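Local coordinates for protein histone acetyltransferase HPA2 and related acetyltransferases (Corynebacterium glutamicum ATCC 13032, PDB 2QEC) that probably transfers acyl groups, most likely acetyl from acetyl-coenzyme A, as a GCN5-related N-acetyltransferase whose own substrate is not established, at residues A[3-7]-A[140-146]; A[18-22]-A[45-50]; A[72-76]-A[132-137]. The protein carries 1 engineered substitution. All coordinates share one frame; numbering follows the deposited sequence.

The three contacts belong to one GNAT fold, a mixed sheet with helices on both faces. Contact 3 joins two neighbouring strands, 73-80 and 126-133, inside that sheet. Contact 1, about 9 Å away between centres, seats the start of helix 142-154 against the first strand; Val142 and Leu146 also reach residues of contact 3. Contact 2, centred about 13 Å from contact 3 and 20 Å from contact 1, pairs helices 14-25 and 43-60 on the other face, where Leu21 meets Val76 and Ala132. Along the chain, contact 2 closes before contact 3 opens, and contact 1 spans both, so the N-terminal strand is tied to the helix that follows strand 126-133.

Contact 1. Residues A[3-7]-A[140-146]; sequences SPTVL and TGVGSAL
Pro4, just before strand 5-8, and Val6 within it lie against Val142, Ala145 and Leu146 at the start of helix 142-154, a strand-on-helix contact of the GNAT fold. The turn leading into this helix fits the Arg/Gln-X-X-Gly-X-Gly/Ala signature, whose loop in relatives binds the pyrophosphate of acetyl-coenzyme A, and probably does so here. The tight part lies where Pro4 and Val6 turn inward. The puckered ring of Pro4 brings its CG to 3.7 Å from Val142 CA; CG2 is the valine branch that meets it, and the two side chains cross at about a right angle. Ala145 suits the middle: its small CB fits between the carbonyl of Pro4 and the Val6 side chain, 3.6 Å from Pro4 O and 3.8 Å from Val6 CG2. The branched Val6 spreads its two methyls over different targets. CG1, anti to the backbone N (chi1 -180°), points to Leu146, whose CD2 lies 3.9 Å from it, while CG2 settles over the backbone of Ala145. On the sheet side, Leu146 and Val6 both reach Asp64 of strand 61-67, which continues the packing into the sheet. The other side is looser: Thr5 points away from the helix, and exposed Thr140 only skirts the proline, its OG1 being taken by Ala137 O. Gly141 is the N-cap residue; its phi of 82° favours glycine, and its carbonyl accepts the first helical bond, from Ala145 N. At this open end the proline ring meets the turn backbone, with Pro4 CD 3.6 Å from Thr140 O.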
loop_
_atom_site.group_PDB
_atom_site.type_symbol
_atom_site.label_atom_id
_atom_site.label_comp_id
_atom_site.label_asym_id
_atom_site.label_seq_id
_atom_site.Cartn_x
_atom_site.Cartn_y
_atom_site.Cartn_z
ATOM N N SER A 3 18.347 19.441 19.683
ATOM C CA SER A 3 17.337 18.401 19.744
ATOM C C SER A 3 17.943 17.126 20.359
ATOM O O SER A 3 19.164 16.892 20.269
ATOM C CB SER A 3 16.769 18.124 18.352
ATOM O OG SER A 3 17.810 17.815 17.443
ATOM N N PRO A 4 17.093 16.288 20.973
ATOM C CA PRO A 4 17.606 15.076 21.590
ATOM C C PRO A 4 18.370 14.174 20.620
ATOM O O PRO A 4 18.113 14.163 19.407
ATOM C CB PRO A 4 16.349 14.387 22.094
ATOM C CG PRO A 4 15.228 15.020 21.384
ATOM C CD PRO A 4 15.636 16.404 21.120
ATOM N N THR A 5 19.283 13.395 21.173
ATOM C CA THR A 5 20.134 12.563 20.379
ATOM C C THR A 5 19.613 11.115 20.443
ATOM O O THR A 5 19.165 10.667 21.481
ATOM C CB THR A 5 21.534 12.824 20.858
ATOM O OG1 THR A 5 21.851 14.170 20.469
ATOM C CG2 THR A 5 22.536 11.899 20.278
ATOM N N VAL A 6 19.627 10.435 19.304
ATOM C CA VAL A 6 18.997 9.133 19.185
ATOM C C VAL A 6 20.025 8.050 18.918
ATOM O O VAL A 6 20.859 8.188 18.044
ATOM C CB VAL A 6 17.876 9.155 18.117
ATOM C CG1 VAL A 6 17.206 7.763 18.010
ATOM C CG2 VAL A 6 16.803 10.198 18.472
ATOM N N LEU A 7 19.954 6.970 19.704
ATOM C CA LEU A 7 20.802 5.790 19.592
ATOM C C LEU A 7 20.013 4.514 19.914
ATOM O O LEU A 7 18.927 4.559 20.542
ATOM C CB LEU A 7 21.982 5.837 20.542
ATOM C CG LEU A 7 22.983 6.991 20.382
ATOM C CD1 LEU A 7 23.886 7.083 21.585
ATOM C CD2 LEU A 7 23.824 6.812 19.162
ATOM N N THR A 140 9.531 19.189 22.617
ATOM C CA THR A 140 11.010 19.239 22.594
ATOM C C THR A 140 11.656 18.730 21.304
ATOM O O THR A 140 12.882 18.777 21.159
ATOM C CB THR A 140 11.602 18.381 23.740
ATOM O OG1 THR A 140 10.988 18.767 24.977
ATOM C CG2 THR A 140 13.079 18.622 23.847
ATOM N N GLY A 141 10.838 18.227 20.395
ATOM C CA GLY A 141 11.328 17.630 19.162
ATOM C C GLY A 141 11.783 16.194 19.311
ATOM O O GLY A 141 12.449 15.673 18.437
ATOM N N VAL A 142 11.375 15.551 20.399
ATOM C CA VAL A 142 11.723 14.167 20.672
ATOM C C VAL A 142 11.188 13.275 19.562
ATOM O O VAL A 142 11.939 12.485 19.003
ATOM C CB VAL A 142 11.154 13.684 22.030
ATOM C CG1 VAL A 142 11.271 12.175 22.175
ATOM C CG2 VAL A 142 11.878 14.365 23.177
ATOM N N GLY A 143 9.897 13.389 19.259
ATOM C CA GLY A 143 9.283 12.538 18.225
ATOM C C GLY A 143 9.908 12.682 16.853
ATOM O O GLY A 143 10.081 11.711 16.108
ATOM N N SER A 144 10.249 13.915 16.526
ATOM C CA SER A 144 10.871 14.236 15.245
ATOM C C SER A 144 12.282 13.586 15.138
ATOM O O SER A 144 12.629 12.999 14.129
ATOM C CB SER A 144 10.953 15.770 15.147
ATOM O OG SER A 144 11.751 16.214 14.070
ATOM N N ALA A 145 13.069 13.702 16.199
ATOM C CA ALA A 145 14.419 13.104 16.267
ATOM C C ALA A 145 14.343 11.595 16.099
ATOM O O ALA A 145 15.080 10.994 15.289
ATOM C CB ALA A 145 15.101 13.500 17.592
ATOM N N LEU A 146 13.365 10.978 16.751
ATOM C CA LEU A 146 13.150 9.524 16.591
ATOM C C LEU A 146 12.802 9.089 15.192
ATOM O O LEU A 146 13.381 8.150 14.657
ATOM C CB LEU A 146 12.106 9.021 17.589
ATOM C CG LEU A 146 12.602 9.038 19.041
ATOM C CD1 LEU A 146 11.467 8.966 19.983
ATOM C CD2 LEU A 146 13.575 7.902 19.300
#

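Contact 2. Residues A[18-22]-A[45-50]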
loop_
_atom_site.group_PDB
_atom_site.type_symbol
_atom_site.label_atom_id
_atom_site.label_comp_id
_atom_site.label_asym_id
_atom_site.label_seq_id
_atom_site.Cartn_x
_atom_site.Cartn_y
_atom_site.Cartn_z
ATOM N N VAL A 18 10.296 1.003 29.342
ATOM C CA VAL A 18 8.939 0.542 29.696
ATOM C C VAL A 18 8.207 1.625 30.472
ATOM O O VAL A 18 7.040 1.890 30.218
ATOM C CB VAL A 18 8.994 -0.764 30.464
ATOM C CG1 VAL A 18 7.612 -1.127 31.051
ATOM C CG2 VAL A 18 9.547 -1.893 29.583
ATOM N N ASP A 19 8.883 2.263 31.427
ATOM C CA ASP A 19 8.301 3.393 32.163
ATOM C C ASP A 19 7.800 4.461 31.216
ATOM O O ASP A 19 6.722 5.038 31.425
ATOM C CB ASP A 19 9.304 4.081 33.078
ATOM C CG ASP A 19 9.661 3.270 34.297
ATOM O OD1 ASP A 19 8.939 2.312 34.649
ATOM O OD2 ASP A 19 10.699 3.598 34.887
ATOM N N VAL A 20 8.600 4.774 30.207
ATOM C CA VAL A 20 8.218 5.805 29.200
ATOM C C VAL A 20 6.998 5.397 28.332
ATOM O O VAL A 20 6.069 6.188 28.098
ATOM C CB VAL A 20 9.422 6.203 28.303
ATOM C CG1 VAL A 20 8.992 7.126 27.222
ATOM C CG2 VAL A 20 10.499 6.933 29.159
ATOM N N LEU A 21 6.988 4.161 27.866
ATOM C CA LEU A 21 5.841 3.631 27.134
ATOM C C LEU A 21 4.543 3.675 27.953
ATOM O O LEU A 21 3.488 4.052 27.457
ATOM C CB LEU A 21 6.153 2.203 26.687
ATOM C CG LEU A 21 7.223 2.092 25.596
ATOM C CD1 LEU A 21 7.828 0.674 25.515
ATOM C CD2 LEU A 21 6.684 2.529 24.300
ATOM N N VAL A 22 4.632 3.248 29.201
ATOM C CA VAL A 22 3.478 3.211 30.089
ATOM C C VAL A 22 2.942 4.627 30.329
ATOM O O VAL A 22 1.733 4.847 30.283
ATOM C CB VAL A 22 3.836 2.528 31.425
ATOM C CG1 VAL A 22 2.705 2.696 32.439
ATOM C CG2 VAL A 22 4.153 1.043 31.197
ATOM N N LEU A 45 -0.710 -3.363 31.210
ATOM C CA LEU A 45 -0.081 -2.647 30.076
ATOM C C LEU A 45 1.439 -2.700 30.161
ATOM O O LEU A 45 2.125 -2.917 29.152
ATOM C CB LEU A 45 -0.511 -1.187 30.074
ATOM C CG LEU A 45 0.051 -0.243 28.983
ATOM C CD1 LEU A 45 -0.350 -0.739 27.652
ATOM C CD2 LEU A 45 -0.456 1.148 29.172
ATOM N N ARG A 46 1.953 -2.434 31.358
ATOM C CA ARG A 46 3.365 -2.590 31.665
ATOM C C ARG A 46 3.914 -3.977 31.316
ATOM O O ARG A 46 4.929 -4.089 30.631
ATOM C CB ARG A 46 3.618 -2.291 33.127
ATOM C CG ARG A 46 5.121 -2.411 33.467
ATOM C CD ARG A 46 5.408 -2.043 34.908
ATOM N NE ARG A 46 5.039 -0.653 35.145
ATOM C CZ ARG A 46 5.807 0.405 34.897
ATOM N NH1 ARG A 46 7.051 0.270 34.422
ATOM N NH2 ARG A 46 5.308 1.619 35.165
ATOM N N ALA A 47 3.208 -5.029 31.731
ATOM C CA ALA A 47 3.582 -6.401 31.397
ATOM C C ALA A 47 3.602 -6.616 29.884
ATOM O O ALA A 47 4.497 -7.275 29.379
ATOM C CB ALA A 47 2.633 -7.396 32.058
ATOM N N LEU A 48 2.658 -6.019 29.167
ATOM C CA LEU A 48 2.600 -6.170 27.700
ATOM C C LEU A 48 3.844 -5.609 27.041
ATOM O O LEU A 48 4.476 -6.277 26.229
ATOM C CB LEU A 48 1.357 -5.485 27.107
ATOM C CG LEU A 48 1.286 -5.465 25.555
ATOM C CD1 LEU A 48 1.293 -6.896 24.993
ATOM C CD2 LEU A 48 0.117 -4.712 25.010
ATOM N N PHE A 49 4.159 -4.361 27.370
ATOM C CA PHE A 49 5.367 -3.703 26.880
ATOM C C PHE A 49 6.661 -4.445 27.263
ATOM O O PHE A 49 7.558 -4.567 26.437
ATOM C CB PHE A 49 5.424 -2.241 27.354
ATOM C CG PHE A 49 4.433 -1.319 26.669
ATOM C CD1 PHE A 49 4.279 -1.341 25.296
ATOM C CD2 PHE A 49 3.692 -0.402 27.388
ATOM C CE1 PHE A 49 3.410 -0.483 24.671
ATOM C CE2 PHE A 49 2.805 0.471 26.748
ATOM C CZ PHE A 49 2.673 0.417 25.391
ATOM N N GLU A 50 6.760 -4.945 28.498
ATOM C CA GLU A 50 7.928 -5.738 28.899
ATOM C C GLU A 50 8.126 -6.964 28.015
ATOM O O GLU A 50 9.246 -7.256 27.615
ATOM C CB GLU A 50 7.822 -6.152 30.354
ATOM C CG GLU A 50 7.971 -4.986 31.282
ATOM C CD GLU A 50 7.693 -5.306 32.729
ATOM O OE1 GLU A 50 6.966 -6.300 33.021
ATOM O OE2 GLU A 50 8.191 -4.531 33.579
#
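Arg46 reaches across from helix 43-60 to Asp19 of helix 14-25, forming a salt bridge at the partly exposed margin of a largely apolar interface. The two long N-terminal helices of the GNAT fold pack here on one face of the central sheet, the axes of their short segments 9.5 Å apart with 130° between N-to-C directions. The arginine chain runs straight through CD, then bends at chi3 (-62°), which folds the guanidinium back over the neighbouring helix. There NH1 donates to Asp19 OD1 over 2.8 Å (N-H...O 154°), arriving nearly in line with the carboxylate C-O bond, although the two flat groups are steeply inclined. Val22 CG2 sits 4.1 Å above one face of the guanidinium, and Val18 CG1 packs on its aliphatic part, 3.7 Å from Arg46 CG, so both beta-branched valines shield the long chain. Deeper in, Phe49 CG lies anti to the carbonyl carbon, which turns the ring face to Leu21, whose CB makes a CH-pi contact 3.8 Å from the ring centroid. Val22 CG2 meets the same ring at its edge. Beyond the pair, Phe49 packs edge-to-face on Phe31 and touches Tyr129, while Leu21 rests on Thr130 and Ala132, which lays both helices on strand 126-133.

Contact 3. Residues A[72-76]-A[132-137]; sequences EIVGV and ATSSSA. With EDO (1,2-ethanediol), chain G.
Antiparallel strand pairing joins 72-76 to 132-137 in the interior of the sheet, at the end of strand 126-133 where the chain leaves for helix 142-154. Val76 and Ala132 form a hydrogen-bonded pair: Val76 N donates to Ala132 O over 2.9 Å, in the carbonyl plane, and Ala132 N donates back to Val76 O over 2.8 Å. Next to them Gly75 and Thr133 make the non-hydrogen-bonded pair. Their CA atoms are 4.3 Å apart, and Gly75 CA comes within 3.1 Å of Ala132 O, a close CA-H...O contact that the absence of a side chain on Gly75 permits. On its other edge, strand 73-80 carries a classic beta bulge, Val74 and Gly75 both facing Ala66 of strand 61-67. Past the ladder, Ser134 N donates almost straight (174°) to Val74 O, approaching from above the carbonyl plane. Ser134 OG, beside its own backbone N (chi1 -60°), is hydrogen-bonded to a water that donates to Ile73 O, bridging the strand to the turn. A short turn then brings Ala137 back, and its CB packs 3.6 Å from Val74 CB. That small methyl and the branched valine both also touch Val142 of helix 142-154, while Ala132, on the other face, meets Ala24 of helix 14-25. Thr133 OG1 is hydrogen-bonded to O2 of an ethanediol, probably from the crystallisation liquor, at 2.9 Å.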
loop_
_atom_site.group_PDB
_atom_site.type_symbol
_atom_site.label_atom_id
_atom_site.label_comp_id
_atom_site.label_asym_id
_atom_site.label_seq_id
_atom_site.Cartn_x
_atom_site.Cartn_y
_atom_site.Cartn_z
ATOM N N GLU A 72 18.971 11.758 30.284
ATOM C CA GLU A 72 17.835 10.886 30.571
ATOM C C GLU A 72 17.085 10.563 29.306
ATOM O O GLU A 72 17.002 11.375 28.389
ATOM C CB GLU A 72 16.883 11.489 31.618
ATOM C CG GLU A 72 17.516 11.819 32.976
ATOM C CD GLU A 72 17.694 10.628 33.954
ATOM O OE1 GLU A 72 17.027 9.574 33.793
ATOM O OE2 GLU A 72 18.528 10.766 34.905
ATOM N N ILE A 73 16.525 9.359 29.294
ATOM C CA ILE A 73 15.721 8.889 28.185
ATOM C C ILE A 73 14.383 9.607 28.252
ATOM O O ILE A 73 13.716 9.626 29.302
ATOM C CB ILE A 73 15.545 7.351 28.221
ATOM C CG1 ILE A 73 16.900 6.668 27.949
ATOM C CG2 ILE A 73 14.466 6.906 27.246
ATOM C CD1 ILE A 73 16.953 5.222 28.384
ATOM N N VAL A 74 14.075 10.321 27.173
ATOM C CA VAL A 74 12.854 11.124 27.059
ATOM C C VAL A 74 11.931 10.666 25.921
ATOM O O VAL A 74 10.828 11.181 25.753
ATOM C CB VAL A 74 13.183 12.645 26.878
ATOM C CG1 VAL A 74 13.717 13.206 28.162
ATOM C CG2 VAL A 74 14.143 12.894 25.730
ATOM N N GLY A 75 12.370 9.678 25.174
ATOM C CA GLY A 75 11.526 9.090 24.133
ATOM C C GLY A 75 12.056 7.757 23.695
ATOM O O GLY A 75 13.237 7.439 23.900
ATOM N N VAL A 76 11.156 6.981 23.114
ATOM C CA VAL A 76 11.471 5.663 22.608
ATOM C C VAL A 76 10.647 5.396 21.348
ATOM O O VAL A 76 9.493 5.844 21.221
ATOM C CB VAL A 76 11.295 4.551 23.704
ATOM C CG1 VAL A 76 9.840 4.392 24.171
ATOM C CG2 VAL A 76 11.867 3.213 23.243
ATOM N N ALA A 132 6.965 7.095 21.556
ATOM C CA ALA A 132 6.493 7.645 22.763
ATOM C C ALA A 132 7.478 8.660 23.282
ATOM O O ALA A 132 8.694 8.453 23.172
ATOM C CB ALA A 132 6.321 6.524 23.788
ATOM N N THR A 133 6.934 9.730 23.841
ATOM C CA THR A 133 7.667 10.867 24.405
ATOM C C THR A 133 7.274 10.994 25.854
ATOM O O THR A 133 6.085 10.916 26.173
ATOM C CB THR A 133 7.252 12.187 23.689
ATOM O OG1 THR A 133 7.647 12.103 22.312
ATOM C CG2 THR A 133 7.893 13.426 24.299
ATOM N N SER A 134 8.238 11.247 26.733
ATOM C CA SER A 134 7.919 11.529 28.136
ATOM C C SER A 134 7.089 12.811 28.260
ATOM O O SER A 134 7.272 13.753 27.491
ATOM C CB SER A 134 9.183 11.696 29.011
ATOM O OG SER A 134 9.930 10.530 28.963
ATOM N N SER A 135 6.204 12.850 29.252
ATOM C CA SER A 135 5.338 14.007 29.462
ATOM C C SER A 135 6.188 15.245 29.701
ATOM O O SER A 135 5.951 16.317 29.113
ATOM C CB SER A 135 4.417 13.783 30.679
ATOM O OG SER A 135 3.749 12.529 30.571
ATOM N N SER A 136 7.179 15.068 30.569
ATOM C CA SER A 136 8.153 16.095 30.867
ATOM C C SER A 136 8.871 16.663 29.639
ATOM O O SER A 136 9.367 17.773 29.700
ATOM C CB SER A 136 9.194 15.554 31.864
ATOM O OG SER A 136 10.042 14.611 31.231
ATOM N N ALA A 137 8.920 15.927 28.530
ATOM C CA ALA A 137 9.708 16.346 27.372
ATOM C C ALA A 137 8.820 16.691 26.188
ATOM O O ALA A 137 9.301 16.747 25.071
ATOM C CB ALA A 137 10.706 15.248 26.986
HETATM C C1 EDO G . 5.805 11.809 18.335
HETATM O O1 EDO G . 5.376 11.654 16.963
HETATM C C2 EDO G . 4.888 11.132 19.368
HETATM O O2 EDO G . 5.521 11.001 20.666
HETATM O O HOH W 1 12.320 11.124 30.926
#